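Local coordinates for protein putative thioesterase II (Thermobifida fusca, PDB 3BBJ) that probably hydrolyses acyl thioesters such as acyl-CoA through a double hotdog fold, though its natural substrate is not established, at residues 56-61 against 104-109; 220-225 against 260-265; 234-239 against 250-255. One frame throughout, in Å; residues are numbered along the deposited sequence.

Interaction 1. Residues 56-61 against 104-109; sequences LHAVSS and GTLATA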
loop_
_atom_site.group_PDB
_atom_site.type_symbol
_atom_site.label_atom_id
_atom_site.label_comp_id
_atom_site.label_asym_id
_atom_site.label_seq_id
_atom_site.Cartn_x
_atom_site.Cartn_y
_atom_site.Cartn_z
ATOM N N LEU A 56 1.848 10.931 -17.851
ATOM C CA LEU A 56 1.122 12.032 -17.231
ATOM C C LEU A 56 0.697 11.838 -15.778
ATOM O O LEU A 56 0.538 12.832 -15.067
ATOM C CB LEU A 56 -0.118 12.378 -18.067
ATOM C CG LEU A 56 0.148 12.876 -19.493
ATOM C CD1 LEU A 56 -1.161 13.336 -20.159
ATOM C CD2 LEU A 56 1.181 14.015 -19.515
ATOM N N HIS A 57 0.534 10.584 -15.340
ATOM C CA HIS A 57 -0.114 10.297 -14.041
ATOM C C HIS A 57 0.639 9.408 -13.104
ATOM O O HIS A 57 1.330 8.494 -13.525
ATOM C CB HIS A 57 -1.468 9.624 -14.272
ATOM C CG HIS A 57 -2.312 10.337 -15.265
ATOM N ND1 HIS A 57 -2.778 9.735 -16.411
ATOM C CD2 HIS A 57 -2.707 11.627 -15.325
ATOM C CE1 HIS A 57 -3.466 10.615 -17.117
ATOM N NE2 HIS A 57 -3.436 11.771 -16.481
ATOM N N ALA A 58 0.422 9.662 -11.820
ATOM C CA ALA A 58 0.993 8.877 -10.726
ATOM C C ALA A 58 -0.007 7.771 -10.392
ATOM O O ALA A 58 -0.990 8.006 -9.674
ATOM C CB ALA A 58 1.226 9.769 -9.528
ATOM N N VAL A 59 0.239 6.573 -10.925
ATOM C CA VAL A 59 -0.721 5.466 -10.809
ATOM C C VAL A 59 -0.559 4.650 -9.531
ATOM O O VAL A 59 -1.565 4.217 -8.954
ATOM C CB VAL A 59 -0.726 4.592 -12.081
ATOM C CG1 VAL A 59 -1.518 3.324 -11.864
ATOM C CG2 VAL A 59 -1.335 5.417 -13.244
ATOM N N SER A 60 0.687 4.433 -9.096
ATOM C CA SER A 60 0.942 3.871 -7.761
ATOM C C SER A 60 2.080 4.636 -7.133
ATOM O O SER A 60 3.149 4.752 -7.721
ATOM C CB SER A 60 1.299 2.383 -7.791
ATOM O OG SER A 60 0.358 1.660 -8.553
ATOM N N SER A 61 1.840 5.127 -5.918
ATOM C CA SER A 61 2.813 5.909 -5.188
ATOM C C SER A 61 2.965 5.349 -3.771
ATOM O O SER A 61 1.995 5.287 -3.025
ATOM C CB SER A 61 2.346 7.365 -5.143
ATOM O OG SER A 61 2.014 7.846 -6.443
ATOM N N GLY A 104 9.530 8.760 -1.764
ATOM C CA GLY A 104 8.446 8.167 -2.523
ATOM C C GLY A 104 8.966 7.483 -3.780
ATOM O O GLY A 104 10.006 7.872 -4.316
ATOM N N THR A 105 8.295 6.406 -4.197
ATOM C CA THR A 105 8.568 5.786 -5.488
ATOM C C THR A 105 7.209 5.761 -6.163
ATOM O O THR A 105 6.215 5.425 -5.545
ATOM C CB THR A 105 9.219 4.411 -5.358
ATOM O OG1 THR A 105 10.391 4.541 -4.545
ATOM C CG2 THR A 105 9.617 3.849 -6.746
ATOM N N LEU A 106 7.165 6.229 -7.399
ATOM C CA LEU A 106 5.917 6.402 -8.103
ATOM C C LEU A 106 5.956 5.717 -9.441
ATOM O O LEU A 106 6.850 5.976 -10.257
ATOM C CB LEU A 106 5.588 7.901 -8.299
ATOM C CG LEU A 106 5.263 8.754 -7.054
ATOM C CD1 LEU A 106 6.526 9.128 -6.288
ATOM C CD2 LEU A 106 4.502 10.005 -7.425
ATOM N N ALA A 107 4.984 4.826 -9.649
ATOM C CA ALA A 107 4.778 4.205 -10.941
ATOM C C ALA A 107 3.908 5.203 -11.680
ATOM O O ALA A 107 2.758 5.446 -11.277
ATOM C CB ALA A 107 4.072 2.851 -10.808
ATOM N N THR A 108 4.463 5.802 -12.738
ATOM C CA THR A 108 3.710 6.749 -13.556
ATOM C C THR A 108 3.338 6.090 -14.867
ATOM O O THR A 108 4.101 5.288 -15.418
ATOM C CB THR A 108 4.475 8.066 -13.853
ATOM O OG1 THR A 108 5.374 7.866 -14.944
ATOM C CG2 THR A 108 5.248 8.566 -12.612
ATOM N N ALA A 109 2.145 6.426 -15.336
ATOM C CA ALA A 109 1.611 5.930 -16.598
ATOM C C ALA A 109 0.616 6.993 -17.088
ATOM O O ALA A 109 0.457 8.024 -16.452
ATOM C CB ALA A 109 0.930 4.591 -16.404
#
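At the centre of the contact Ala107 O accepts two backbone N-H groups at once. Val59 N reaches it at 2.8 Å, nearly along the C=O axis, and Ser60 N at 3.2 Å, in the carbonyl plane on a lone pair. Two residues facing one make this a classic beta bulge, and Val59 supplies the extra residue with a helix-like psi of -38°. Ordinary antiparallel pairing resumes on both sides: Ala107 N donates to Ser60 O at 2.7 Å, while His57 and Ala109 exchange a reciprocal pair of bonds. Val59 CG2, anti to the carbonyl carbon, lies 4.0 Å from Ala109 CB, and Ser60 CB meets Ala107 CB. Ala58 CB and Leu106 CD2 touch on the face that carries Ser61, whose OG lies against the Leu106 branch point, 3.4 Å from CG. That face is packed by helix 38-51, with Gln46 against both Ala58 and Leu106, as in the hotdog fold, where a sheet wraps a central helix. The Ser60-Ala107 face instead meets Leu267 and Val218 of the second subunit. Farther out, Ser60 OG bonds His223 ND1, Thr108 OG1 bonds Ser53 OG and Thr88 O, and His57 ND1 bonds Leu111 N while Leu56 CB lies 3.7 Å above its imidazole. The doubly gripped carbonyl therefore holds the bulge by backbone chemistry, and the hydroxyls of Ser60 and Thr108 bond outside the strand pair.

Interaction 2. Residues 220-225 against 260-265; sequences LTWHLR and LVAQSR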
loop_
_atom_site.group_PDB
_atom_site.type_symbol
_atom_site.label_atom_id
_atom_site.label_comp_id
_atom_site.label_asym_id
_atom_site.label_seq_id
_atom_site.Cartn_x
_atom_site.Cartn_y
_atom_site.Cartn_z
ATOM N N LEU A 220 2.690 5.134 3.480
ATOM C CA LEU A 220 1.433 5.308 2.754
ATOM C C LEU A 220 1.686 4.957 1.303
ATOM O O LEU A 220 2.646 5.446 0.693
ATOM C CB LEU A 220 0.893 6.746 2.876
ATOM C CG LEU A 220 -0.409 7.125 2.150
ATOM C CD1 LEU A 220 -1.018 8.403 2.712
ATOM C CD2 LEU A 220 -0.207 7.275 0.644
ATOM N N THR A 221 0.840 4.071 0.778
ATOM C CA THR A 221 0.774 3.752 -0.627
ATOM C C THR A 221 -0.650 4.028 -1.108
ATOM O O THR A 221 -1.614 3.635 -0.458
ATOM C CB THR A 221 1.062 2.293 -0.926
ATOM O OG1 THR A 221 2.417 1.985 -0.580
ATOM C CG2 THR A 221 0.851 2.022 -2.420
ATOM N N TRP A 222 -0.770 4.718 -2.235
ATOM C CA TRP A 222 -2.072 5.014 -2.806
ATOM C C TRP A 222 -2.080 4.857 -4.343
ATOM O O TRP A 222 -1.078 5.043 -5.020
ATOM C CB TRP A 222 -2.570 6.394 -2.351
ATOM C CG TRP A 222 -2.034 7.527 -3.133
ATOM C CD1 TRP A 222 -0.897 8.221 -2.884
ATOM C CD2 TRP A 222 -2.618 8.118 -4.298
ATOM N NE1 TRP A 222 -0.724 9.203 -3.818
ATOM C CE2 TRP A 222 -1.758 9.156 -4.711
ATOM C CE3 TRP A 222 -3.775 7.864 -5.040
ATOM C CZ2 TRP A 222 -2.020 9.946 -5.831
ATOM C CZ3 TRP A 222 -4.035 8.640 -6.147
ATOM C CH2 TRP A 222 -3.164 9.679 -6.531
ATOM N N HIS A 223 -3.227 4.473 -4.869
ATOM C CA HIS A 223 -3.357 4.179 -6.286
ATOM C C HIS A 223 -4.419 5.048 -6.960
ATOM O O HIS A 223 -5.520 5.215 -6.430
ATOM C CB HIS A 223 -3.742 2.706 -6.453
ATOM C CG HIS A 223 -2.808 1.756 -5.778
ATOM N ND1 HIS A 223 -1.495 1.609 -6.165
ATOM C CD2 HIS A 223 -3.001 0.878 -4.770
ATOM C CE1 HIS A 223 -0.914 0.691 -5.415
ATOM N NE2 HIS A 223 -1.805 0.234 -4.556
ATOM N N LEU A 224 -4.081 5.570 -8.131
ATOM C CA LEU A 224 -4.995 6.367 -8.950
ATOM C C LEU A 224 -5.684 5.401 -9.890
ATOM O O LEU A 224 -5.003 4.736 -10.657
ATOM C CB LEU A 224 -4.228 7.390 -9.786
ATOM C CG LEU A 224 -5.075 8.297 -10.681
ATOM C CD1 LEU A 224 -6.015 9.150 -9.827
ATOM C CD2 LEU A 224 -4.176 9.160 -11.554
ATOM N N ARG A 225 -7.020 5.361 -9.857
ATOM C CA ARG A 225 -7.805 4.369 -10.590
ATOM C C ARG A 225 -8.602 4.886 -11.791
ATOM O O ARG A 225 -8.961 4.113 -12.688
ATOM C CB ARG A 225 -8.775 3.706 -9.615
ATOM C CG ARG A 225 -8.099 3.016 -8.399
ATOM C CD ARG A 225 -6.935 2.125 -8.800
ATOM N NE ARG A 225 -7.276 1.228 -9.917
ATOM C CZ ARG A 225 -7.968 0.090 -9.810
ATOM N NH1 ARG A 225 -8.429 -0.330 -8.635
ATOM N NH2 ARG A 225 -8.202 -0.640 -10.893
ATOM N N LEU A 260 -14.699 5.595 -8.569
ATOM C CA LEU A 260 -13.561 5.415 -7.680
ATOM C C LEU A 260 -12.314 5.997 -8.363
ATOM O O LEU A 260 -11.970 5.601 -9.482
ATOM C CB LEU A 260 -13.361 3.927 -7.354
ATOM C CG LEU A 260 -12.179 3.535 -6.461
ATOM C CD1 LEU A 260 -12.370 4.071 -5.011
ATOM C CD2 LEU A 260 -11.918 1.996 -6.484
ATOM N N VAL A 261 -11.655 6.934 -7.693
ATOM C CA VAL A 261 -10.453 7.571 -8.236
ATOM C C VAL A 261 -9.172 7.281 -7.435
ATOM O O VAL A 261 -8.105 7.286 -8.010
ATOM C CB VAL A 261 -10.626 9.129 -8.384
ATOM C CG1 VAL A 261 -11.736 9.465 -9.367
ATOM C CG2 VAL A 261 -10.918 9.769 -7.041
ATOM N N ALA A 262 -9.282 7.059 -6.125
ATOM C CA ALA A 262 -8.112 6.805 -5.238
ATOM C C ALA A 262 -8.389 5.717 -4.204
ATOM O O ALA A 262 -9.480 5.661 -3.644
ATOM C CB ALA A 262 -7.702 8.077 -4.494
ATOM N N GLN A 263 -7.384 4.867 -3.971
ATOM C CA GLN A 263 -7.396 3.833 -2.926
ATOM C C GLN A 263 -6.067 3.983 -2.197
ATOM O O GLN A 263 -5.005 3.816 -2.794
ATOM C CB GLN A 263 -7.449 2.424 -3.502
ATOM C CG GLN A 263 -8.725 2.037 -4.208
ATOM C CD GLN A 263 -8.621 0.665 -4.836
ATOM O OE1 GLN A 263 -7.939 0.477 -5.853
ATOM N NE2 GLN A 263 -9.303 -0.302 -4.244
ATOM N N SER A 264 -6.152 4.301 -0.912
ATOM C CA SER A 264 -5.002 4.615 -0.095
ATOM C C SER A 264 -5.035 3.767 1.163
ATOM O O SER A 264 -6.084 3.523 1.731
ATOM C CB SER A 264 -5.044 6.106 0.295
ATOM O OG SER A 264 -3.869 6.538 0.977
ATOM N N ARG A 265 -3.885 3.273 1.561
ATOM C CA ARG A 265 -3.750 2.645 2.857
ATOM C C ARG A 265 -2.447 3.200 3.474
ATOM O O ARG A 265 -1.405 3.203 2.811
ATOM C CB ARG A 265 -3.769 1.089 2.770
ATOM C CG ARG A 265 -3.655 0.430 4.207
ATOM C CD ARG A 265 -3.754 -1.126 4.341
ATOM N NE ARG A 265 -4.944 -1.747 3.720
ATOM C CZ ARG A 265 -4.917 -2.808 2.900
ATOM N NH1 ARG A 265 -3.767 -3.420 2.605
ATOM N NH2 ARG A 265 -6.051 -3.278 2.375
#
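The guanidinium of Arg225 takes the side-chain amide of Gln263 at its edge: NH1 donates to Gln263 OE1 at 2.9 Å, with the oxygen close to the guanidinium plane but the nitrogen well above the amide carbonyl plane. The two flat groups are turned 30° from each other. Arg225 bends at chi2 and chi3, so its CD also comes within 3.5 Å of OE1, whereas Gln263 runs extended beyond CG to meet it. The indole of Trp222 sits in the crowded position between backbone N and carbonyl carbon (chi1 83°), bringing CE3 to 4.0 Å from Ala262 CB. A small alanine suits that place beside so broad a ring; Leu195 and Pro196 of helix 191-198 pack against the indole as well. In this antiparallel part of the C-terminal hotdog unit, His223 and Gln263 form a hydrogen-bonded pair, as do Thr221 and Arg265, and Arg225 N adds a bond to Val261 O at 2.9 Å. In the non-hydrogen-bonded pair Trp222-Ser264, Ser264 OG rests 3.6 Å from Trp222 CB and 3.7 Å from Leu220 CG. Leu224, CG anti to the backbone N, brings CD1 to 3.3 Å from Val261 O. The polar ends of Arg225 and Gln263 also reach the second subunit: Asp248 of that subunit forms a salt bridge with Arg225 NH1 and accepts from Gln263 NE2, while its Leu241 O receives Arg225 NH2.

Interaction 3. Residues 234-239 against 250-255; sequences AFRSTC and NVDLWD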
loop_
_atom_site.group_PDB
_atom_site.type_symbol
_atom_site.label_atom_id
_atom_site.label_comp_id
_atom_site.label_asym_id
_atom_site.label_seq_id
_atom_site.Cartn_x
_atom_site.Cartn_y
_atom_site.Cartn_z
ATOM N N ALA A 234 -15.856 12.529 -2.592
ATOM C CA ALA A 234 -16.486 11.727 -1.548
ATOM C C ALA A 234 -15.397 10.812 -0.968
ATOM O O ALA A 234 -14.606 10.243 -1.734
ATOM C CB ALA A 234 -17.620 10.881 -2.132
ATOM N N PHE A 235 -15.367 10.660 0.363
ATOM C CA PHE A 235 -14.356 9.850 1.025
ATOM C C PHE A 235 -14.967 8.861 1.988
ATOM O O PHE A 235 -16.083 9.034 2.448
ATOM C CB PHE A 235 -13.350 10.723 1.792
ATOM C CG PHE A 235 -13.922 11.388 3.055
ATOM C CD1 PHE A 235 -13.955 10.710 4.275
ATOM C CD2 PHE A 235 -14.388 12.693 3.023
ATOM C CE1 PHE A 235 -14.485 11.315 5.417
ATOM C CE2 PHE A 235 -14.902 13.301 4.166
ATOM C CZ PHE A 235 -14.956 12.607 5.355
ATOM N N ARG A 236 -14.209 7.804 2.273
ATOM C CA ARG A 236 -14.548 6.858 3.319
ATOM C C ARG A 236 -13.242 6.407 3.913
ATOM O O ARG A 236 -12.306 6.043 3.168
ATOM C CB ARG A 236 -15.311 5.649 2.791
ATOM C CG ARG A 236 -15.571 4.606 3.889
ATOM C CD ARG A 236 -15.968 3.221 3.384
ATOM N NE ARG A 236 -15.230 2.842 2.175
ATOM C CZ ARG A 236 -15.153 1.616 1.675
ATOM N NH1 ARG A 236 -15.734 0.590 2.299
ATOM N NH2 ARG A 236 -14.463 1.416 0.553
ATOM N N SER A 237 -13.188 6.432 5.247
ATOM C CA SER A 237 -11.988 6.046 6.005
ATOM C C SER A 237 -12.310 4.933 6.981
ATOM O O SER A 237 -13.259 5.033 7.717
ATOM C CB SER A 237 -11.426 7.227 6.772
ATOM O OG SER A 237 -10.246 6.811 7.425
ATOM N N THR A 238 -11.512 3.873 6.983
ATOM C CA THR A 238 -11.754 2.736 7.840
ATOM C C THR A 238 -10.449 2.203 8.405
ATOM O O THR A 238 -9.370 2.612 7.994
ATOM C CB THR A 238 -12.507 1.614 7.089
ATOM O OG1 THR A 238 -11.659 1.022 6.112
ATOM C CG2 THR A 238 -13.729 2.167 6.408
ATOM N N CYS A 239 -10.584 1.283 9.352
ATOM C CA CYS A 239 -9.463 0.690 10.052
ATOM C C CYS A 239 -9.869 -0.706 10.468
ATOM O O CYS A 239 -10.962 -0.902 11.004
ATOM C CB CYS A 239 -9.122 1.523 11.292
ATOM S SG CYS A 239 -7.957 0.734 12.412
ATOM N N ASN A 250 -7.421 3.253 6.006
ATOM C CA ASN A 250 -7.737 2.957 4.620
ATOM C C ASN A 250 -8.672 4.028 4.091
ATOM O O ASN A 250 -9.795 4.120 4.559
ATOM C CB ASN A 250 -8.409 1.597 4.572
ATOM C CG ASN A 250 -7.668 0.582 5.403
ATOM O OD1 ASN A 250 -6.489 0.384 5.196
ATOM N ND2 ASN A 250 -8.343 -0.034 6.382
ATOM N N VAL A 251 -8.215 4.820 3.114
ATOM C CA VAL A 251 -9.022 5.909 2.572
ATOM C C VAL A 251 -9.312 5.697 1.078
ATOM O O VAL A 251 -8.413 5.524 0.272
ATOM C CB VAL A 251 -8.313 7.293 2.803
ATOM C CG1 VAL A 251 -9.059 8.427 2.094
ATOM C CG2 VAL A 251 -8.149 7.587 4.295
ATOM N N ASP A 252 -10.584 5.685 0.719
ATOM C CA ASP A 252 -10.982 5.606 -0.681
ATOM C C ASP A 252 -11.648 6.930 -1.040
ATOM O O ASP A 252 -12.323 7.544 -0.202
ATOM C CB ASP A 252 -11.908 4.416 -0.923
ATOM C CG ASP A 252 -11.236 3.085 -0.594
ATOM O OD1 ASP A 252 -10.129 2.841 -1.102
ATOM O OD2 ASP A 252 -11.794 2.292 0.194
ATOM N N LEU A 253 -11.405 7.386 -2.267
ATOM C CA LEU A 253 -11.994 8.611 -2.764
ATOM C C LEU A 253 -12.743 8.355 -4.071
ATOM O O LEU A 253 -12.242 7.656 -4.964
ATOM C CB LEU A 253 -10.908 9.666 -3.002
ATOM C CG LEU A 253 -9.995 10.087 -1.849
ATOM C CD1 LEU A 253 -8.894 11.090 -2.323
ATOM C CD2 LEU A 253 -10.813 10.683 -0.727
ATOM N N TRP A 254 -13.946 8.922 -4.162
ATOM C CA TRP A 254 -14.775 8.874 -5.371
ATOM C C TRP A 254 -15.035 10.295 -5.839
ATOM O O TRP A 254 -14.988 11.251 -5.045
ATOM C CB TRP A 254 -16.131 8.231 -5.095
ATOM C CG TRP A 254 -16.099 6.794 -4.709
ATOM C CD1 TRP A 254 -16.400 5.724 -5.501
ATOM C CD2 TRP A 254 -15.770 6.266 -3.424
ATOM N NE1 TRP A 254 -16.273 4.551 -4.785
ATOM C CE2 TRP A 254 -15.887 4.860 -3.506
ATOM C CE3 TRP A 254 -15.389 6.840 -2.214
ATOM C CZ2 TRP A 254 -15.622 4.024 -2.417
ATOM C CZ3 TRP A 254 -15.139 6.012 -1.130
ATOM C CH2 TRP A 254 -15.249 4.618 -1.241
ATOM N N ASP A 255 -15.335 10.436 -7.124
ATOM C CA ASP A 255 -15.633 11.751 -7.683
ATOM C C ASP A 255 -17.136 12.045 -7.654
ATOM O O ASP A 255 -17.940 11.208 -7.221
ATOM C CB ASP A 255 -15.068 11.877 -9.115
ATOM C CG ASP A 255 -15.859 11.072 -10.166
ATOM O OD1 ASP A 255 -16.778 10.284 -9.837
ATOM O OD2 ASP A 255 -15.525 11.247 -11.355
HETATM O O HOH W 1 -12.096 3.032 3.366
#
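Arg236 leaves the strand with CG anti to the backbone N (chi1 176°), and its CB rests 3.9 Å from Trp254 CZ3. The chain bends at chi3 (38°), which carries NE to 3.9 Å from Trp254 CH2. At the tip, NH2 lies 3.8 Å from the same CH2 and 2.8 Å from Asp252 OD2, a salt bridge whose hydrogen bond is weak because strongly bent. That bend, with Asp252 paired directly across, lets the long cation reach the short acid; they run side by side, their planes 43° apart. Both residues lie on the antiparallel beta hairpin of strands 233-243 and 246-254, where Ala234, Arg236 and Thr238 face Trp254, Asp252 and Asn250 as hydrogen-bonded pairs. The indole edge also meets Ala234 O, 3.5 Å from CE3. An alanine in place of Trp254 removes the indole edge beside CB, NE and NH2 of Arg236, and would probably leave the side chain less held for its salt bridge. On the opposite face Phe235 CB packs 3.6 Å from Leu253 CD2, and Leu195 and Ala198 of helix 191-198 touch that leucine. Asn250 ND2 bonds Asp248 OD2 and, weakly, Thr238 OG1; a water bonded weakly to that hydroxyl donates to Asn250 O.

Overall arrangement
Along the chain interaction 1 closes before interaction 2 opens, and interaction 3 is nested inside the loop that interaction 2 closes. Interaction 1 belongs to the N-terminal hotdog unit, the other two to the C-terminal one. Strands 57-65 and 217-224 are neighbours, joining interactions 1 and 2 (centres 11 Å apart) across the two hotdog units through probable backbone bonds such as Ser61 O to Trp222 N, 2.9 Å. Strands 260-269 and 246-254 likewise join interactions 2 and 3, centres 9 Å apart, whereas interactions 1 and 3 lie about 19 Å apart between centres and do not touch. Interactions 1 and 2 both meet the second subunit, so the seam between the units also contributes to the dimer interface.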